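Local coordinates for protein short chain dehydrogenase (Salmonella typhi, PDB 3G1T) that probably catalyses NAD(P)-dependent oxidation or reduction of a substrate not yet identified, as a Rossmann-fold short-chain dehydrogenase, at residues G199-R205 and P214-P220; Y5-L11 and L228-D234; D72-C76 and Q124-T130; G21-G25 and K50-V54; T152-R158 and C194-G198. Residue numbers count along the deposited sequence, not the author numbering.

The five contacts sit round one parallel Rossmann sheet. Contact 3 is the most buried and mostly apolar: it packs a loop after strand 67-70 on helix 116-142, next to the second subunit. Contact 5 lies nearest the centre of the chain and joins two neighbouring strands through a backbone bond. Contact 4 is partly buried, with methyl packing inside and a long ion pair outside. Contact 1 is a surface contact, polar and built round one arginine. Contact 2 is partly buried and mixes aromatic packing with a hydroxyl-carboxylate bond. Contacts 5 and 1 adjoin in sequence, contact 2 touches contact 5 (Leu230, Ile195) and contact 1 touches contact 4 (Pro220, Gly25).

Contact 1: G199-R205 and P214-P220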
# COMPACT_ATOMS: atom_id res chain seq x y z
N GLY A 199 10.84 -17.34 4.16
CA GLY A 199 11.75 -17.82 3.10
C GLY A 199 11.46 -19.28 2.68
O GLY A 199 11.71 -20.21 3.45
N THR A 200 11.00 -19.46 1.44
CA THR A 200 10.57 -20.80 1.00
C THR A 200 11.21 -21.05 -0.33
O THR A 200 11.50 -20.09 -1.07
CB THR A 200 9.00 -20.83 0.87
OG1 THR A 200 8.43 -20.43 2.13
CG2 THR A 200 8.44 -22.20 0.48
N ARG A 201 11.40 -22.32 -0.67
CA ARG A 201 12.07 -22.71 -1.90
C ARG A 201 11.17 -22.48 -3.10
O ARG A 201 10.40 -23.40 -3.49
CB ARG A 201 12.55 -24.16 -1.85
CG ARG A 201 13.55 -24.59 -2.99
CD ARG A 201 13.93 -26.08 -2.84
NE ARG A 201 14.34 -26.43 -1.48
CZ ARG A 201 14.33 -27.67 -0.96
NH1 ARG A 201 13.98 -28.76 -1.69
NH2 ARG A 201 14.74 -27.82 0.29
N THR A 202 11.27 -21.25 -3.66
CA THR A 202 10.54 -20.82 -4.84
C THR A 202 11.41 -20.01 -5.84
O THR A 202 12.47 -19.47 -5.51
CB THR A 202 9.32 -19.88 -4.44
OG1 THR A 202 9.82 -18.63 -3.96
CG2 THR A 202 8.41 -20.56 -3.37
N SER A 203 10.97 -19.90 -7.08
CA SER A 203 11.72 -19.10 -8.02
C SER A 203 11.77 -17.62 -7.59
O SER A 203 12.84 -16.99 -7.80
CB SER A 203 11.18 -19.27 -9.43
OG SER A 203 9.83 -18.80 -9.47
N MET A 204 10.68 -17.08 -7.00
CA MET A 204 10.69 -15.68 -6.51
C MET A 204 11.77 -15.38 -5.44
O MET A 204 12.59 -14.40 -5.59
CB MET A 204 9.27 -15.15 -6.08
CG MET A 204 9.33 -13.73 -5.59
SD MET A 204 7.67 -13.14 -4.86
CE MET A 204 6.92 -13.14 -6.45
N ARG A 205 11.94 -16.34 -4.52
CA ARG A 205 12.91 -16.25 -3.45
C ARG A 205 14.31 -16.29 -4.06
O ARG A 205 15.15 -15.49 -3.72
CB ARG A 205 12.65 -17.40 -2.47
CG ARG A 205 13.58 -17.54 -1.27
CD ARG A 205 13.52 -16.40 -0.35
NE ARG A 205 14.60 -16.49 0.67
CZ ARG A 205 14.60 -15.83 1.84
NH1 ARG A 205 13.53 -15.05 2.14
NH2 ARG A 205 15.65 -15.92 2.68
N PRO A 214 19.06 -22.74 -1.89
CA PRO A 214 17.61 -22.99 -1.70
C PRO A 214 17.37 -24.32 -1.04
O PRO A 214 16.25 -24.60 -0.57
CB PRO A 214 17.03 -23.00 -3.12
CG PRO A 214 18.23 -23.08 -4.06
CD PRO A 214 19.45 -22.62 -3.31
N GLN A 215 18.40 -25.18 -1.01
CA GLN A 215 18.22 -26.49 -0.44
C GLN A 215 18.25 -26.51 1.07
O GLN A 215 17.92 -27.58 1.68
CB GLN A 215 19.28 -27.46 -1.06
CG GLN A 215 19.06 -27.68 -2.54
CD GLN A 215 17.86 -28.58 -2.88
OE1 GLN A 215 17.53 -29.56 -2.17
NE2 GLN A 215 17.21 -28.26 -3.99
N LYS A 216 18.62 -25.33 1.65
CA LYS A 216 18.56 -25.13 3.07
C LYS A 216 17.22 -24.50 3.50
O LYS A 216 16.97 -24.33 4.69
CB LYS A 216 19.71 -24.30 3.57
CG LYS A 216 21.04 -25.01 3.21
CD LYS A 216 21.97 -25.15 4.40
CE LYS A 216 23.25 -25.92 4.07
NZ LYS A 216 24.15 -25.12 3.19
N LEU A 217 16.37 -24.20 2.53
CA LEU A 217 15.05 -23.64 2.82
C LEU A 217 13.95 -24.72 2.93
O LEU A 217 14.02 -25.79 2.30
CB LEU A 217 14.69 -22.68 1.70
CG LEU A 217 15.52 -21.40 1.49
CD1 LEU A 217 14.92 -20.73 0.25
CD2 LEU A 217 15.55 -20.47 2.71
N LYS A 218 12.90 -24.45 3.72
CA LYS A 218 11.71 -25.26 3.69
C LYS A 218 11.07 -25.15 2.30
O LYS A 218 11.17 -24.10 1.65
CB LYS A 218 10.70 -24.72 4.76
CG LYS A 218 11.24 -24.82 6.25
CD LYS A 218 11.44 -26.25 6.70
CE LYS A 218 11.62 -26.41 8.27
NZ LYS A 218 10.81 -25.46 9.05
N THR A 219 10.43 -26.24 1.88
CA THR A 219 9.70 -26.28 0.63
C THR A 219 8.26 -25.80 0.88
O THR A 219 7.81 -25.68 2.04
CB THR A 219 9.54 -27.67 0.10
OG1 THR A 219 8.94 -28.47 1.13
CG2 THR A 219 10.96 -28.29 -0.28
N PRO A 220 7.54 -25.51 -0.22
CA PRO A 220 6.09 -25.24 -0.12
C PRO A 220 5.34 -26.35 0.60
O PRO A 220 4.45 -26.01 1.42
CB PRO A 220 5.64 -25.20 -1.54
CG PRO A 220 6.87 -24.55 -2.28
CD PRO A 220 8.00 -25.38 -1.62
O HOH W 1 13.04 -21.82 5.31
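This surface contact belongs to the region that follows strand 190-196 in the Rossmann fold. In short-chain dehydrogenases this region commonly lies beside the cofactor and substrate cleft. The loop leading into helix 203-208 meets the segment that runs on to helix 224-231. Arg201 gives up the most area to the other segment, 160 Å². Its backbone is the centre of an inverse gamma turn, and its N donates to Lys218 O at 2.9 Å. Its side chain (chi1 and chi2 t, then a bend at chi3) reaches across to 214-220. There Arg201 NE donates to Pro214 O at 2.8 Å and Arg201 NH2 to Leu217 O at 2.9 Å. One guanidinium thus gathers two carbonyls of the short 3-10 turn and its exit. Thr219 CG2 lies over one face of this group and Gln215 OE1 over the opposite face.

Leu217 is the second centre. Its side chain points toward 199-205, where CD1 lies 3.7 Å from Thr200 O and 3.8 Å from Arg205 CG. The charged end of Arg205 turns to Glu212 in a salt bridge. Thr200 is buried, and its CG2 packs 3.8 Å from Pro220 CD. Thr202 is the N-cap of helix 203-208; its OG1 accepts from Arg205 N at 3.2 Å. Water 1 spans the two segments, donating to Gly199 O at 2.8 Å and accepting from Lys218 N at 3.1 Å.

Contact 2: Y5-L11 and L228-D234; sequences YQPKQDL and LWLMGDD. With MG (magnesium ion), chain B.
This is a packing contact of the N-terminal arm against the end of helix 224-231, with a magnesium ion at its margin. Segment 5-11 has no regular structure apart from a type I beta turn from Lys8 to Leu11, closed by Leu11 N to Lys8 O at 3.0 Å. Segment 228-234 starts in the last turn of helix 224-231, passes Gly232 in an extended conformation and enters a 3-10 turn. The CA of Leu11 lies 6.1 Å from that of Gly232, and the CA of Tyr5 7.5 Å from that of Trp229.

Tyr5 (chi1 t) points at the helix. Its OH donates to Asp234 OD2 at 2.7 Å. The five-membered ring of Trp229 (chi1 t) sets its edge to the Tyr5 face, a T-shaped pair with ring centroids 4.9 Å apart and planes at 87°. Leu11 (t, p) places CD2 3.7 Å from Leu228 O and CG 4.0 Å from Gly232 CA. Water 2 links Leu11 O and Asp233 N, each at 2.9 Å. Asp233 OD2 binds the magnesium at 2.0 Å, with waters 4 and 3 at 2.0 and 2.1 Å.

Leu228 also packs on helix 25-36, Leu230 faces strands 147-152 and 190-196, and Trp229 meets Phe243 edge-to-face.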
# COMPACT_ATOMS: atom_id res chain seq x y z
N TYR A 5 0.24 -28.85 13.56
CA TYR A 5 -1.17 -29.07 13.06
C TYR A 5 -1.30 -30.24 12.14
O TYR A 5 -0.84 -30.17 10.97
CB TYR A 5 -1.71 -27.81 12.32
CG TYR A 5 -3.17 -27.84 11.94
CD1 TYR A 5 -4.16 -28.04 12.90
CD2 TYR A 5 -3.60 -27.62 10.59
CE1 TYR A 5 -5.55 -28.02 12.54
CE2 TYR A 5 -4.98 -27.60 10.26
CZ TYR A 5 -5.94 -27.82 11.24
OH TYR A 5 -7.29 -27.84 10.96
N GLN A 6 -2.05 -31.23 12.61
CA GLN A 6 -2.28 -32.49 11.89
C GLN A 6 -3.77 -32.84 11.86
O GLN A 6 -4.20 -33.73 12.59
CB GLN A 6 -1.53 -33.65 12.58
CG GLN A 6 -0.38 -33.21 13.48
CD GLN A 6 0.63 -34.33 13.67
OE1 GLN A 6 0.40 -35.26 14.45
NE2 GLN A 6 1.73 -34.25 12.93
N PRO A 7 -4.55 -32.17 10.99
CA PRO A 7 -5.99 -32.38 10.86
C PRO A 7 -6.32 -33.68 10.16
O PRO A 7 -5.47 -34.26 9.44
CB PRO A 7 -6.41 -31.24 9.95
CG PRO A 7 -5.27 -30.96 9.10
CD PRO A 7 -4.06 -31.19 9.99
N LYS A 8 -7.53 -34.14 10.37
CA LYS A 8 -8.11 -35.22 9.58
C LYS A 8 -8.09 -34.97 8.05
O LYS A 8 -8.14 -33.83 7.57
CB LYS A 8 -9.55 -35.44 10.08
CG LYS A 8 -9.58 -35.99 11.52
CD LYS A 8 -10.86 -36.74 11.74
CE LYS A 8 -11.47 -36.39 13.02
NZ LYS A 8 -10.71 -37.02 14.06
N GLN A 9 -8.05 -36.08 7.31
CA GLN A 9 -7.89 -36.06 5.88
C GLN A 9 -9.07 -35.47 5.18
O GLN A 9 -8.95 -35.09 4.03
CB GLN A 9 -7.52 -37.52 5.36
CG GLN A 9 -6.77 -37.51 4.03
CD GLN A 9 -5.44 -36.83 4.10
OE1 GLN A 9 -4.66 -37.09 5.00
NE2 GLN A 9 -5.17 -35.91 3.16
N ASP A 10 -10.22 -35.35 5.89
CA ASP A 10 -11.40 -34.77 5.29
C ASP A 10 -11.72 -33.41 5.89
O ASP A 10 -12.85 -32.91 5.77
CB ASP A 10 -12.60 -35.72 5.37
CG ASP A 10 -12.97 -36.09 6.75
OD1 ASP A 10 -12.20 -35.79 7.68
OD2 ASP A 10 -14.07 -36.65 6.89
N LEU A 11 -10.70 -32.75 6.46
CA LEU A 11 -10.90 -31.32 6.89
C LEU A 11 -11.68 -30.45 5.91
O LEU A 11 -12.58 -29.69 6.36
CB LEU A 11 -9.54 -30.67 7.18
CG LEU A 11 -9.52 -29.24 7.78
CD1 LEU A 11 -10.00 -29.29 9.26
CD2 LEU A 11 -8.17 -28.61 7.62
N LEU A 228 -3.61 -25.03 5.34
CA LEU A 228 -4.73 -25.90 5.68
C LEU A 228 -5.53 -25.32 6.86
O LEU A 228 -6.79 -25.25 6.77
CB LEU A 228 -4.21 -27.31 6.14
CG LEU A 228 -3.92 -28.13 4.91
CD1 LEU A 228 -2.95 -29.31 5.33
CD2 LEU A 228 -5.29 -28.59 4.19
N TRP A 229 -4.83 -24.90 7.93
CA TRP A 229 -5.53 -24.40 9.15
C TRP A 229 -6.44 -23.21 8.83
O TRP A 229 -7.62 -23.18 9.24
CB TRP A 229 -4.47 -24.00 10.16
CG TRP A 229 -5.09 -23.51 11.44
CD1 TRP A 229 -5.69 -24.28 12.43
CD2 TRP A 229 -5.14 -22.17 11.88
NE1 TRP A 229 -6.11 -23.46 13.47
CE2 TRP A 229 -5.82 -22.16 13.14
CE3 TRP A 229 -4.67 -20.97 11.33
CZ2 TRP A 229 -6.00 -20.98 13.88
CZ3 TRP A 229 -4.89 -19.79 12.03
CH2 TRP A 229 -5.56 -19.81 13.30
N LEU A 230 -5.96 -22.26 8.02
CA LEU A 230 -6.83 -21.10 7.67
C LEU A 230 -8.04 -21.41 6.82
O LEU A 230 -8.97 -20.62 6.82
CB LEU A 230 -6.04 -19.94 7.04
CG LEU A 230 -5.21 -19.12 8.04
CD1 LEU A 230 -4.37 -18.12 7.26
CD2 LEU A 230 -6.06 -18.32 9.07
N MET A 231 -8.05 -22.55 6.07
CA MET A 231 -9.24 -22.84 5.24
C MET A 231 -10.28 -23.71 6.00
O MET A 231 -11.45 -23.72 5.64
CB MET A 231 -8.83 -23.55 3.94
CG MET A 231 -8.22 -22.58 2.86
SD MET A 231 -9.29 -21.15 2.39
CE MET A 231 -8.13 -20.10 1.53
N GLY A 232 -9.81 -24.40 7.05
CA GLY A 232 -10.61 -25.36 7.90
C GLY A 232 -11.29 -24.66 9.06
O GLY A 232 -10.95 -23.53 9.50
N ASP A 233 -12.23 -25.41 9.64
CA ASP A 233 -13.04 -24.76 10.66
C ASP A 233 -12.26 -24.46 11.95
O ASP A 233 -12.80 -23.71 12.79
CB ASP A 233 -14.21 -25.70 11.04
CG ASP A 233 -15.30 -25.71 10.01
OD1 ASP A 233 -15.34 -24.85 9.12
OD2 ASP A 233 -16.15 -26.64 10.09
N ASP A 234 -11.03 -25.00 12.14
CA ASP A 234 -10.24 -24.76 13.40
C ASP A 234 -9.80 -23.31 13.57
O ASP A 234 -9.48 -22.86 14.67
CB ASP A 234 -9.05 -25.70 13.49
CG ASP A 234 -9.49 -27.19 13.67
OD1 ASP A 234 -10.50 -27.44 14.39
OD2 ASP A 234 -8.93 -28.11 13.05
MG MG B . -17.50 -27.45 8.78
O HOH W 2 -13.35 -27.79 8.35
O HOH W 3 -17.82 -25.42 8.19
O HOH W 4 -16.14 -27.86 7.39

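Contact 3: D72-C76 and Q124-T130; sequences DLLTC and QVNVNAT
This is a buried, largely apolar loop-to-helix contact on the sheet flank where helix 116-142 also meets the second subunit. Segment 72-76 links strand 67-70 to helix 78-91. It is a tight turn: Asp72 OD2 accepts from Leu74 N at 3.3 Å as an Asx turn, and Thr75 N donates to Asp72 O at 3.1 Å. Segment 124-130 is helical, with a pi-type turn at 124-129 in which Ala129 N donates to Gln124 O at 2.8 Å. Thr130 OG1 donates to Val125 O at 2.8 Å.

The backbones come closest at Leu74 and Val125, with CA atoms 5.1 Å apart. Leu73 (m, t) points at the helix. Its CB lies 3.9 Å from Ala129 CB and 4.1 Å from Val125 CG1. Leu73 O is 3.1 Å from Ala129 CB, so the small alanine lets the loop approach closely. Leu74 CB meets Val125 CG2 at 3.9 Å. Cys76 SG (chi1 p) packs 4.0 Å from Ala129 CB.

No direct hydrogen bond crosses. Water 5 bridges instead, donating to Leu73 O at 2.7 Å and Cys76 O at 2.8 Å and accepting from Gln124 NE2 at 3.0 Å. Gln124 (t, p) also bonds Gln120 of the second subunit, and Asn128 bonds Trp119 of that subunit. On the same helix, Asn126 reaches Leu104 and Ser170, tying helix 116-142 to a loop and to helix 165-185.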
# COMPACT_ATOMS: atom_id res chain seq x y z
N ASP A 72 -4.99 -12.65 -16.27
CA ASP A 72 -3.71 -11.95 -16.15
C ASP A 72 -3.94 -10.72 -15.29
O ASP A 72 -4.59 -9.78 -15.72
CB ASP A 72 -3.22 -11.53 -17.53
CG ASP A 72 -1.75 -11.07 -17.55
OD1 ASP A 72 -1.16 -11.13 -18.65
OD2 ASP A 72 -1.17 -10.65 -16.52
N LEU A 73 -3.44 -10.77 -14.07
CA LEU A 73 -3.75 -9.75 -13.05
C LEU A 73 -3.14 -8.41 -13.45
O LEU A 73 -3.68 -7.32 -13.09
CB LEU A 73 -3.22 -10.18 -11.69
CG LEU A 73 -3.99 -11.31 -10.93
CD1 LEU A 73 -3.42 -11.47 -9.56
CD2 LEU A 73 -5.50 -11.16 -10.85
N LEU A 74 -2.04 -8.49 -14.20
CA LEU A 74 -1.38 -7.25 -14.70
C LEU A 74 -2.26 -6.42 -15.57
O LEU A 74 -2.18 -5.19 -15.55
CB LEU A 74 -0.05 -7.55 -15.39
CG LEU A 74 0.85 -6.37 -15.79
CD1 LEU A 74 1.17 -5.47 -14.58
CD2 LEU A 74 2.18 -6.86 -16.55
N THR A 75 -3.09 -7.09 -16.38
CA THR A 75 -3.84 -6.39 -17.43
C THR A 75 -5.36 -6.48 -17.22
O THR A 75 -6.11 -5.83 -17.93
CB THR A 75 -3.52 -6.93 -18.85
OG1 THR A 75 -4.01 -8.26 -18.98
CG2 THR A 75 -2.02 -6.87 -19.20
N CYS A 76 -5.80 -7.26 -16.24
CA CYS A 76 -7.25 -7.49 -16.12
C CYS A 76 -8.05 -6.25 -15.69
O CYS A 76 -7.55 -5.37 -14.97
CB CYS A 76 -7.60 -8.69 -15.21
SG CYS A 76 -7.32 -8.37 -13.44
N GLN A 124 -0.18 -2.85 -9.45
CA GLN A 124 -1.35 -3.29 -10.20
C GLN A 124 -1.65 -4.75 -9.91
O GLN A 124 -2.84 -5.12 -9.77
CB GLN A 124 -1.17 -3.11 -11.74
CG GLN A 124 -2.49 -3.27 -12.54
CD GLN A 124 -3.51 -2.21 -12.12
OE1 GLN A 124 -3.11 -1.15 -11.71
NE2 GLN A 124 -4.82 -2.46 -12.35
N VAL A 125 -0.61 -5.60 -9.84
CA VAL A 125 -0.89 -7.03 -9.61
C VAL A 125 -1.23 -7.21 -8.11
O VAL A 125 -2.24 -7.88 -7.78
CB VAL A 125 0.34 -7.94 -9.99
CG1 VAL A 125 0.19 -9.43 -9.50
CG2 VAL A 125 0.52 -7.89 -11.51
N ASN A 126 -0.35 -6.71 -7.24
CA ASN A 126 -0.36 -7.13 -5.85
C ASN A 126 -1.48 -6.41 -5.11
O ASN A 126 -2.07 -6.96 -4.15
CB ASN A 126 0.98 -6.87 -5.13
CG ASN A 126 2.13 -7.72 -5.71
OD1 ASN A 126 1.87 -8.45 -6.70
ND2 ASN A 126 3.35 -7.63 -5.15
N VAL A 127 -1.81 -5.20 -5.56
CA VAL A 127 -2.85 -4.48 -4.86
C VAL A 127 -4.15 -4.30 -5.68
O VAL A 127 -5.26 -4.73 -5.26
CB VAL A 127 -2.38 -3.08 -4.37
CG1 VAL A 127 -3.47 -2.40 -3.48
CG2 VAL A 127 -1.13 -3.20 -3.56
N ASN A 128 -4.06 -3.65 -6.82
CA ASN A 128 -5.35 -3.27 -7.46
C ASN A 128 -6.11 -4.41 -8.09
O ASN A 128 -7.35 -4.48 -8.03
CB ASN A 128 -5.15 -2.18 -8.52
CG ASN A 128 -4.45 -0.94 -7.96
OD1 ASN A 128 -4.58 -0.63 -6.81
ND2 ASN A 128 -3.63 -0.27 -8.80
N ALA A 129 -5.41 -5.32 -8.78
CA ALA A 129 -6.10 -6.45 -9.35
C ALA A 129 -6.52 -7.48 -8.30
O ALA A 129 -7.52 -8.14 -8.44
CB ALA A 129 -5.18 -7.11 -10.35
N THR A 130 -5.74 -7.61 -7.23
CA THR A 130 -6.07 -8.53 -6.18
C THR A 130 -7.35 -7.97 -5.49
O THR A 130 -8.26 -8.71 -5.18
CB THR A 130 -4.86 -8.67 -5.21
OG1 THR A 130 -3.77 -9.30 -5.91
CG2 THR A 130 -5.22 -9.48 -4.01
O HOH W 5 -5.10 -5.16 -13.68

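Contact 4: G21-G25 and K50-V54; sequences GASDG and KLRRV
Segment 21-25 is an irregular loop between strand 16-19 and helix 25-36. Gly21 and Gly25 both have positive phi (61° and 62°), and Asp24 between them is fully extended. Segment 50-54 is regular helix, with Val54 N donating to Lys50 O at 3.3 Å. The backbones approach most closely at Ser23 and Leu51, with CA atoms 5.3 Å apart. The sequence Gly-Ala-Ser-Asp-Gly in this position is part of the glycine-rich loop of the Rossmann fold, which in short-chain dehydrogenases binds the cofactor; no cofactor is present here.

Val54 (chi1 t) points at the loop, its CG2 3.5 Å from Ala22 O and 3.6 Å from Ser23 O. Leu51 (m, t) brings CD2 to 4.4 Å from Ala22 CB and 4.0 Å from Ser23 OG. Ser23 OG (chi1 m) lies 3.6 Å from Lys50 CB. Asp24 OD2 forms a long salt bridge to Lys50 NZ at 3.7 Å. Water 6 donates to Ser23 O at 3.0 Å and to Lys50 O at 2.5 Å.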
# COMPACT_ATOMS: atom_id res chain seq x y z
N GLY A 21 -2.46 -17.88 -8.59
CA GLY A 21 -1.02 -18.24 -8.72
C GLY A 21 -0.84 -19.77 -8.69
O GLY A 21 0.13 -20.27 -8.14
N ALA A 22 -1.82 -20.51 -9.23
CA ALA A 22 -1.83 -21.97 -9.00
C ALA A 22 -0.89 -22.79 -9.88
O ALA A 22 -0.85 -24.01 -9.72
CB ALA A 22 -3.24 -22.56 -9.09
N SER A 23 -0.18 -22.12 -10.80
CA SER A 23 0.60 -22.81 -11.80
C SER A 23 1.87 -23.45 -11.28
O SER A 23 2.32 -24.44 -11.84
CB SER A 23 1.02 -21.82 -12.91
OG SER A 23 -0.06 -21.68 -13.79
N ASP A 24 2.46 -22.87 -10.25
CA ASP A 24 3.67 -23.41 -9.67
C ASP A 24 3.83 -22.91 -8.25
O ASP A 24 2.95 -22.20 -7.71
CB ASP A 24 4.91 -23.03 -10.52
CG ASP A 24 4.99 -21.55 -10.80
OD1 ASP A 24 4.68 -20.73 -9.91
OD2 ASP A 24 5.40 -21.21 -11.93
N GLY A 25 4.91 -23.33 -7.61
CA GLY A 25 5.28 -22.81 -6.32
C GLY A 25 4.24 -23.07 -5.23
O GLY A 25 3.64 -24.12 -5.20
N LYS A 50 -0.08 -24.59 -18.39
CA LYS A 50 0.50 -24.81 -17.04
C LYS A 50 -0.61 -25.14 -15.99
O LYS A 50 -0.42 -25.99 -15.12
CB LYS A 50 1.31 -23.59 -16.57
CG LYS A 50 2.70 -23.44 -17.17
CD LYS A 50 3.74 -23.29 -16.04
CE LYS A 50 4.86 -22.31 -16.41
NZ LYS A 50 5.97 -22.28 -15.40
N LEU A 51 -1.76 -24.47 -16.13
CA LEU A 51 -2.94 -24.75 -15.30
C LEU A 51 -3.50 -26.09 -15.62
O LEU A 51 -3.93 -26.79 -14.71
CB LEU A 51 -4.06 -23.72 -15.49
CG LEU A 51 -3.95 -22.30 -14.90
CD1 LEU A 51 -5.03 -21.40 -15.49
CD2 LEU A 51 -3.97 -22.25 -13.40
N ARG A 52 -3.54 -26.45 -16.90
CA ARG A 52 -4.12 -27.71 -17.29
C ARG A 52 -3.28 -28.77 -16.56
O ARG A 52 -3.83 -29.72 -16.06
CB ARG A 52 -4.12 -27.92 -18.82
CG ARG A 52 -4.77 -29.31 -19.27
CD ARG A 52 -4.73 -29.61 -20.81
NE ARG A 52 -3.36 -29.57 -21.28
CZ ARG A 52 -2.48 -30.53 -21.08
NH1 ARG A 52 -2.79 -31.65 -20.39
NH2 ARG A 52 -1.25 -30.36 -21.53
N ARG A 53 -1.96 -28.57 -16.48
CA ARG A 53 -1.04 -29.60 -15.93
C ARG A 53 -1.32 -29.82 -14.45
O ARG A 53 -1.31 -30.93 -13.97
CB ARG A 53 0.44 -29.24 -16.17
CG ARG A 53 1.45 -30.04 -15.34
CD ARG A 53 2.92 -29.64 -15.66
NE ARG A 53 3.30 -30.02 -17.02
CZ ARG A 53 3.80 -29.18 -17.94
NH1 ARG A 53 4.02 -27.89 -17.65
NH2 ARG A 53 4.09 -29.64 -19.16
N VAL A 54 -1.57 -28.72 -13.74
CA VAL A 54 -1.82 -28.86 -12.30
C VAL A 54 -3.18 -29.53 -12.11
O VAL A 54 -3.39 -30.47 -11.26
CB VAL A 54 -1.75 -27.48 -11.57
CG1 VAL A 54 -2.13 -27.64 -10.16
CG2 VAL A 54 -0.31 -26.89 -11.63
O HOH W 6 1.93 -26.00 -14.40

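Contact 5: T152-R158 and C194-G198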
# COMPACT_ATOMS: atom_id res chain seq x y z
N THR A 152 -1.59 -13.04 0.58
CA THR A 152 -0.15 -13.34 0.79
C THR A 152 0.59 -12.06 1.16
O THR A 152 0.53 -11.05 0.47
CB THR A 152 0.43 -13.97 -0.50
OG1 THR A 152 -0.30 -15.15 -0.81
CG2 THR A 152 1.94 -14.30 -0.22
N SER A 153 1.23 -12.12 2.32
CA SER A 153 2.09 -11.02 2.81
C SER A 153 3.58 -11.44 2.80
O SER A 153 4.01 -12.38 2.05
CB SER A 153 1.66 -10.57 4.22
OG SER A 153 2.27 -9.29 4.50
N SER A 154 4.37 -10.66 3.52
CA SER A 154 5.86 -10.86 3.56
C SER A 154 6.37 -10.23 4.84
O SER A 154 5.65 -9.40 5.43
CB SER A 154 6.56 -10.27 2.30
OG SER A 154 7.93 -10.29 2.60
N SER A 155 7.55 -10.63 5.35
CA SER A 155 8.09 -9.90 6.50
C SER A 155 8.26 -8.41 6.15
O SER A 155 8.09 -7.57 6.99
CB SER A 155 9.37 -10.54 7.01
OG SER A 155 10.37 -10.34 5.99
N VAL A 156 8.51 -8.10 4.87
CA VAL A 156 8.65 -6.68 4.46
C VAL A 156 7.35 -5.95 4.27
O VAL A 156 7.42 -4.75 3.99
CB VAL A 156 9.48 -6.45 3.18
CG1 VAL A 156 10.94 -6.78 3.48
CG2 VAL A 156 8.93 -7.23 1.93
N GLY A 157 6.23 -6.66 4.51
CA GLY A 157 4.89 -6.02 4.71
C GLY A 157 4.55 -5.59 6.11
O GLY A 157 3.51 -4.97 6.31
N ARG A 158 5.43 -5.84 7.06
CA ARG A 158 5.27 -5.55 8.51
C ARG A 158 6.37 -4.58 8.90
O ARG A 158 6.14 -3.66 9.72
CB ARG A 158 5.36 -6.76 9.42
CG ARG A 158 4.18 -7.68 9.41
CD ARG A 158 4.14 -8.49 8.14
NE ARG A 158 3.29 -9.69 8.33
CZ ARG A 158 3.69 -10.87 8.85
NH1 ARG A 158 4.97 -11.08 9.14
NH2 ARG A 158 2.82 -11.88 8.97
N CYS A 194 -4.05 -12.63 6.64
CA CYS A 194 -2.85 -12.83 5.75
C CYS A 194 -1.94 -13.97 6.17
O CYS A 194 -1.86 -14.30 7.38
CB CYS A 194 -1.99 -11.57 5.81
SG CYS A 194 -2.65 -10.18 4.78
N ILE A 195 -1.24 -14.53 5.18
CA ILE A 195 -0.12 -15.49 5.44
C ILE A 195 1.22 -14.95 4.87
O ILE A 195 1.26 -14.51 3.69
CB ILE A 195 -0.40 -16.88 4.81
CG1 ILE A 195 -1.53 -17.59 5.55
CG2 ILE A 195 0.91 -17.83 4.86
CD1 ILE A 195 -1.65 -19.09 5.23
N ASN A 196 2.25 -14.96 5.72
CA ASN A 196 3.65 -14.69 5.30
C ASN A 196 4.36 -16.04 5.16
O ASN A 196 4.69 -16.65 6.18
CB ASN A 196 4.36 -13.83 6.34
CG ASN A 196 5.88 -13.76 6.10
OD1 ASN A 196 6.33 -13.93 4.97
ND2 ASN A 196 6.67 -13.58 7.18
N PRO A 197 4.63 -16.50 3.91
CA PRO A 197 5.20 -17.85 3.85
C PRO A 197 6.60 -17.91 4.48
O PRO A 197 7.02 -19.00 4.83
CB PRO A 197 5.27 -18.18 2.35
CG PRO A 197 5.12 -16.95 1.64
CD PRO A 197 4.47 -15.91 2.58
N GLY A 198 7.28 -16.77 4.64
CA GLY A 198 8.70 -16.80 5.11
C GLY A 198 9.54 -17.28 3.93
O GLY A 198 9.02 -17.57 2.82
O HOH W 7 9.18 -13.03 4.41
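The backbones form a parallel bridge, Thr152 with Ile195, CA atoms 5.1 Å apart. Ser153 N donates to Ile195 O at 2.8 Å. Thr152 CA adds a CA-H...O contact to the same Ile195 O at 3.4 Å.

Polar side chains then shape the turns at the strand ends. Ser154 OG accepts from Val156 N at 3.2 Å, an ST turn. Asn196 OD1 accepts from Gly198 N at 3.0 Å, an Asx turn. Water 7 bridges the segments, accepting from Ser155 N and donating to Asn196 OD1, both at 3.0 Å. Arg158 forms salt bridges to Asp244 and Glu175 and a hydrogen bond to Thr242; Ser153 OG hydrogen-bonds to Glu175.

In the packing, Ser153 CB lies 4.1 Å from Cys194 CB and Thr152 CG2 4.1 Å from Pro197 CD. The Arg158 guanidinium sets one face over Asn196 CB.

The two strand ends, 147-152 and 190-196, are adjacent in the parallel sheet. Loops at such C-terminal ends form the cofactor and active-site cleft of Rossmann-fold short-chain dehydrogenases.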